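Local structure of CalS11 (Micromonospora echinospora, 3TOS) at residues L190-P195 / P221-E226. The protein probably transfers a methyl group from S-adenosyl-L-methionine to an oxygen atom during calicheamicin biosynthesis. Numbering follows the deposited sequence.
With SAH (S-adenosyl-L-homocysteine), chain O; GLU (glutamic acid), chain P.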
ATOM      1  N   LEU B 190     -19.823  -7.551  32.615  1.00  9.30           N
ATOM      2  CA  LEU B 190     -20.759  -7.980  33.667  1.00  9.52           C
ATOM      3  C   LEU B 190     -20.483  -9.374  34.141  1.00  8.92           C
ATOM      4  O   LEU B 190     -21.037  -9.772  35.190  1.00 10.25           O
ATOM      5  CB  LEU B 190     -22.209  -7.987  33.119  1.00  9.50           C
ATOM      6  CG  LEU B 190     -22.741  -6.678  32.527  1.00  9.68           C
ATOM      7  CD1 LEU B 190     -23.878  -7.024  31.547  1.00 11.18           C
ATOM      8  CD2 LEU B 190     -23.307  -5.837  33.680  1.00  9.73           C
ATOM      9  N   ASP B 191     -19.694 -10.138  33.370  1.00  9.37           N
ATOM     10  CA  ASP B 191     -19.355 -11.568  33.684  1.00  9.67           C
ATOM     11  C   ASP B 191     -20.470 -12.579  33.460  1.00 10.11           C
ATOM     12  O   ASP B 191     -20.212 -13.676  33.005  1.00 12.62           O
ATOM     13  CB  ASP B 191     -18.769 -11.742  35.107  1.00 13.18           C
ATOM     14  CG  ASP B 191     -17.501 -10.937  35.291  1.00 14.98           C
ATOM     15  OD1 ASP B 191     -16.611 -11.028  34.402  1.00 15.52           O
ATOM     16  OD2 ASP B 191     -17.385 -10.170  36.292  1.00 17.34           O
ATOM     17  N   LEU B 192     -21.713 -12.203  33.807  1.00 10.21           N
ATOM     18  CA  LEU B 192     -22.821 -13.157  33.953  1.00 11.46           C
ATOM     19  C   LEU B 192     -23.624 -13.257  32.675  1.00 11.16           C
ATOM     20  O   LEU B 192     -23.843 -12.247  31.954  1.00 11.01           O
ATOM     21  CB  LEU B 192     -23.760 -12.679  35.061  1.00 10.61           C
ATOM     22  CG  LEU B 192     -23.027 -12.480  36.388  1.00 11.16           C
ATOM     23  CD1 LEU B 192     -24.075 -11.921  37.389  1.00 14.23           C
ATOM     24  CD2 LEU B 192     -22.508 -13.873  36.882  1.00 11.50           C
ATOM     25  N   TYR B 193     -24.150 -14.471  32.449  1.00 10.80           N
ATOM     26  CA  TYR B 193     -24.944 -14.777  31.260  1.00 10.55           C
ATOM     27  C   TYR B 193     -26.201 -13.921  31.083  1.00 10.77           C
ATOM     28  O   TYR B 193     -26.359 -13.280  30.030  1.00 10.48           O
ATOM     29  CB  TYR B 193     -25.334 -16.259  31.346  1.00 10.90           C
ATOM     30  CG  TYR B 193     -26.480 -16.648  30.443  1.00 11.06           C
ATOM     31  CD1 TYR B 193     -26.352 -16.544  29.059  1.00 11.52           C
ATOM     32  CD2 TYR B 193     -27.650 -17.172  30.979  1.00 12.30           C
ATOM     33  CE1 TYR B 193     -27.381 -16.869  28.220  1.00 12.01           C
ATOM     34  CE2 TYR B 193     -28.742 -17.479  30.135  1.00 12.85           C
ATOM     35  CZ  TYR B 193     -28.584 -17.326  28.749  1.00 12.84           C
ATOM     36  OH  TYR B 193     -29.595 -17.672  27.866  1.00 16.43           O
ATOM     37  N   GLU B 194     -27.084 -13.900  32.068  1.00 10.45           N
ATOM     38  CA  GLU B 194     -28.430 -13.262  31.851  1.00 11.19           C
ATOM     39  C   GLU B 194     -28.354 -11.759  31.521  1.00 10.30           C
ATOM     40  O   GLU B 194     -28.982 -11.320  30.558  1.00 10.92           O
ATOM     41  CB  GLU B 194     -29.361 -13.514  33.051  1.00 12.92           C
ATOM     42  CG  GLU B 194     -29.738 -14.973  33.152  1.00 15.72           C
ATOM     43  CD  GLU B 194     -30.827 -15.216  34.167  1.00 21.39           C
ATOM     44  OE1 GLU B 194     -31.638 -14.272  34.437  1.00 25.71           O
ATOM     45  OE2 GLU B 194     -30.971 -16.346  34.644  1.00 21.14           O
ATOM     46  N   PRO B 195     -27.624 -10.974  32.314  1.00  9.41           N
ATOM     47  CA  PRO B 195     -27.611  -9.556  31.982  1.00  8.03           C
ATOM     48  C   PRO B 195     -26.854  -9.292  30.689  1.00  8.53           C
ATOM     49  O   PRO B 195     -27.209  -8.359  29.964  1.00  9.14           O
ATOM     50  CB  PRO B 195     -26.868  -8.943  33.188  1.00  9.02           C
ATOM     51  CG  PRO B 195     -26.115 -10.038  33.801  1.00 10.45           C
ATOM     52  CD  PRO B 195     -26.996 -11.252  33.630  1.00  9.26           C
ATOM     53  N   PRO B 221     -12.771 -19.699  30.966  1.00 10.21           N
ATOM     54  CA  PRO B 221     -13.490 -20.823  31.561  1.00 11.41           C
ATOM     55  C   PRO B 221     -14.238 -20.474  32.861  1.00 11.70           C
ATOM     56  O   PRO B 221     -15.286 -21.087  33.145  1.00 13.32           O
ATOM     57  CB  PRO B 221     -12.357 -21.849  31.866  1.00 12.80           C
ATOM     58  CG  PRO B 221     -11.287 -21.576  30.802  1.00 10.81           C
ATOM     59  CD  PRO B 221     -11.352 -20.020  30.636  1.00  9.78           C
ATOM     60  N   LYS B 222     -13.745 -19.493  33.619  1.00 11.31           N
ATOM     61  CA  LYS B 222     -14.381 -19.135  34.873  1.00 12.54           C
ATOM     62  C   LYS B 222     -15.739 -18.422  34.643  1.00 12.32           C
ATOM     63  O   LYS B 222     -16.605 -18.447  35.508  1.00 13.49           O
ATOM     64  CB  LYS B 222     -13.451 -18.214  35.665  1.00 14.09           C
ATOM     65  CG  LYS B 222     -13.948 -17.939  37.060  1.00 18.54           C
ATOM     66  CD  LYS B 222     -12.970 -16.913  37.684  1.00 21.94           C
ATOM     67  CE  LYS B 222     -12.777 -17.118  39.088  1.00 25.18           C
ATOM     68  NZ  LYS B 222     -11.762 -16.111  39.568  1.00 26.12           N
ATOM     69  N   TRP B 223     -15.909 -17.803  33.453  1.00 10.98           N
ATOM     70  CA  TRP B 223     -17.089 -16.949  33.217  1.00 10.21           C
ATOM     71  C   TRP B 223     -17.611 -17.184  31.819  1.00  9.25           C
ATOM     72  O   TRP B 223     -17.415 -16.354  30.909  1.00 10.34           O
ATOM     73  CB  TRP B 223     -16.732 -15.440  33.345  1.00 12.04           C
ATOM     74  CG  TRP B 223     -16.182 -15.026  34.687  1.00 13.03           C
ATOM     75  CD1 TRP B 223     -14.916 -14.586  34.942  1.00 13.61           C
ATOM     76  CD2 TRP B 223     -16.893 -14.970  35.927  1.00 12.45           C
ATOM     77  NE1 TRP B 223     -14.792 -14.252  36.277  1.00 15.07           N
ATOM     78  CE2 TRP B 223     -15.989 -14.489  36.905  1.00 14.33           C
ATOM     79  CE3 TRP B 223     -18.207 -15.284  36.310  1.00 13.58           C
ATOM     80  CZ2 TRP B 223     -16.351 -14.291  38.224  1.00 15.21           C
ATOM     81  CZ3 TRP B 223     -18.565 -15.078  37.646  1.00 13.65           C
ATOM     82  CH2 TRP B 223     -17.627 -14.610  38.585  1.00 15.14           C
ATOM     83  N   PRO B 224     -18.271 -18.322  31.622  1.00  9.65           N
ATOM     84  CA  PRO B 224     -18.734 -18.679  30.279  1.00  9.73           C
ATOM     85  C   PRO B 224     -20.001 -17.889  29.864  1.00 10.46           C
ATOM     86  O   PRO B 224     -20.468 -18.107  28.738  1.00 10.80           O
ATOM     87  CB  PRO B 224     -19.020 -20.186  30.421  1.00 11.01           C
ATOM     88  CG  PRO B 224     -19.531 -20.321  31.853  1.00 10.69           C
ATOM     89  CD  PRO B 224     -18.642 -19.322  32.647  1.00 10.56           C
ATOM     90  N   GLY B 225     -20.530 -16.996  30.724  1.00  9.14           N
ATOM     91  CA  GLY B 225     -21.824 -16.375  30.423  1.00  9.95           C
ATOM     92  C   GLY B 225     -21.848 -15.486  29.179  1.00 10.99           C
ATOM     93  O   GLY B 225     -22.837 -15.468  28.452  1.00 10.93           O
ATOM     94  N   GLU B 226     -20.774 -14.714  28.954  1.00 10.80           N
ATOM     95  CA  GLU B 226     -20.716 -13.860  27.737  1.00 10.26           C
ATOM     96  C   GLU B 226     -20.750 -14.698  26.462  1.00 10.39           C
ATOM     97  O   GLU B 226     -21.423 -14.332  25.481  1.00  9.05           O
ATOM     98  CB  GLU B 226     -19.496 -12.946  27.799  1.00 10.96           C
ATOM     99  CG  GLU B 226     -19.718 -11.813  28.811  1.00 11.90           C
ATOM    100  CD  GLU B 226     -18.450 -11.127  29.212  1.00 12.36           C
ATOM    101  OE1 GLU B 226     -17.400 -11.352  28.564  1.00 12.56           O
ATOM    102  OE2 GLU B 226     -18.491 -10.399  30.226  1.00 14.28           O
TER
HETATM  103  N   SAH O 258     -15.088  -2.872  34.673  1.00  9.79           N
HETATM  104  CA  SAH O 258     -14.626  -3.076  36.085  1.00 10.23           C
HETATM  105  CB  SAH O 258     -14.906  -4.474  36.608  1.00  9.20           C
HETATM  106  CG  SAH O 258     -16.417  -4.766  36.715  1.00  9.29           C
HETATM  107  SD  SAH O 258     -16.681  -6.171  37.777  1.00 10.34           S
HETATM  108  C   SAH O 258     -13.118  -2.833  36.083  1.00 12.03           C
HETATM  109  O   SAH O 258     -12.460  -2.897  37.166  1.00 12.30           O
HETATM  110  OXT SAH O 258     -12.532  -2.459  35.059  1.00 11.85           O
HETATM  111  C5' SAH O 258     -18.310  -6.754  37.280  1.00  9.70           C
HETATM  112  C4' SAH O 258     -19.467  -5.736  37.562  1.00  9.00           C
HETATM  113  O4' SAH O 258     -20.643  -6.178  36.870  1.00  9.67           O
HETATM  114  C3' SAH O 258     -19.810  -5.751  39.059  1.00  9.51           C
HETATM  115  O3' SAH O 258     -19.567  -4.446  39.641  1.00 10.19           O
HETATM  116  C2' SAH O 258     -21.269  -6.172  39.066  1.00 10.52           C
HETATM  117  O2' SAH O 258     -22.082  -5.547  40.081  1.00 11.26           O
HETATM  118  C1' SAH O 258     -21.732  -5.768  37.646  1.00  9.10           C
HETATM  119  N9  SAH O 258     -22.932  -6.525  37.212  1.00  9.50           N
HETATM  120  C8  SAH O 258     -23.043  -7.862  36.990  1.00 11.22           C
HETATM  121  N7  SAH O 258     -24.345  -8.095  36.681  1.00 10.20           N
HETATM  122  C5  SAH O 258     -25.046  -6.943  36.719  1.00  9.83           C
HETATM  123  C6  SAH O 258     -26.445  -6.569  36.481  1.00  9.24           C
HETATM  124  N6  SAH O 258     -27.366  -7.523  36.210  1.00 12.05           N
HETATM  125  N1  SAH O 258     -26.747  -5.252  36.595  1.00 10.83           N
HETATM  126  C2  SAH O 258     -25.804  -4.307  36.890  1.00 10.60           C
HETATM  127  N3  SAH O 258     -24.515  -4.584  37.189  1.00 10.02           N
HETATM  128  C4  SAH O 258     -24.115  -5.897  37.043  1.00  9.51           C
HETATM  129  N   GLU P 259     -12.988  -9.246  34.554  1.00 23.68           N
HETATM  130  CA  GLU P 259     -12.235  -8.789  35.778  1.00 23.74           C
HETATM  131  C   GLU P 259     -10.737  -8.778  35.467  1.00 25.40           C
HETATM  132  O   GLU P 259     -10.336  -9.106  34.334  1.00 25.37           O
HETATM  133  CB  GLU P 259     -12.512  -9.721  36.999  1.00 24.03           C
HETATM  134  CG  GLU P 259     -12.063 -11.182  36.752  1.00 24.32           C
HETATM  135  CD  GLU P 259     -12.400 -12.136  37.907  1.00 23.99           C
HETATM  136  OE1 GLU P 259     -12.587 -11.676  39.063  1.00 24.08           O
HETATM  137  OE2 GLU P 259     -12.371 -13.354  37.675  1.00 22.84           O
HETATM  138  OXT GLU P 259      -9.879  -8.480  36.318  1.00 26.50           O
HETATM  139  O   HOH W   1     -20.783  -8.829  30.077  1.00 10.18           O
HETATM  140  O   HOH W   2     -20.498 -16.400  33.551  1.00 10.93           O
HETATM  141  O   HOH W   3     -18.591 -13.887  30.759  1.00 14.31           O
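Asp191 lies over one face of the Trp223 indole: CB sits 4.0 Å from the centroid of the six-membered ring in a CH-pi contact, and the carboxylate stacks on the ring system with the two planes 22° apart. CG of Asp191 is anti to the carbonyl carbon (chi1 -60°), which sets CG over the CD2-CE2 bond shared by the two rings. The CG methylene of Lys222 lies over the opposite face, toward the rim, so the indole is sandwiched between Asp191 and this aliphatic carbon. At the edge, Trp223 NE1 donates a nearly straight hydrogen bond of 2.9 Å to OE2 of the bound glutamic acid, which Lys222 NZ also reaches, weakly. Leu192 lies alongside the indole, CD2 4.2 Å from Trp223 CZ3, while its CD1 faces the adenine of S-adenosyl-L-homocysteine. An alanine in place of Trp223 would probably leave the glutamate carboxylate without its straight N-H donor and open a gap between Asp191 and Lys222. Nearer the start of helix 225-233, the backbones close in, Tyr193 CA resting 3.6 Å from Gly225 O; the absence of a CB at Gly225 permits this approach. Two waters hydrogen-bond to Asp191 O; one accepts from Gly225 N, the other from Glu226 N. Glu226 OE2 takes a weak bond from Asp191 N and a water bridging to Leu190 N, whereas its OE1 is held by Glu217 N. The loop after strand 183-188 of this Rossmann-like fold thus lines the cofactor pocket; its Asp191 and the Lys222 methylene hold the indole with NE1 aimed at the glutamate, while waters bridge the backbones.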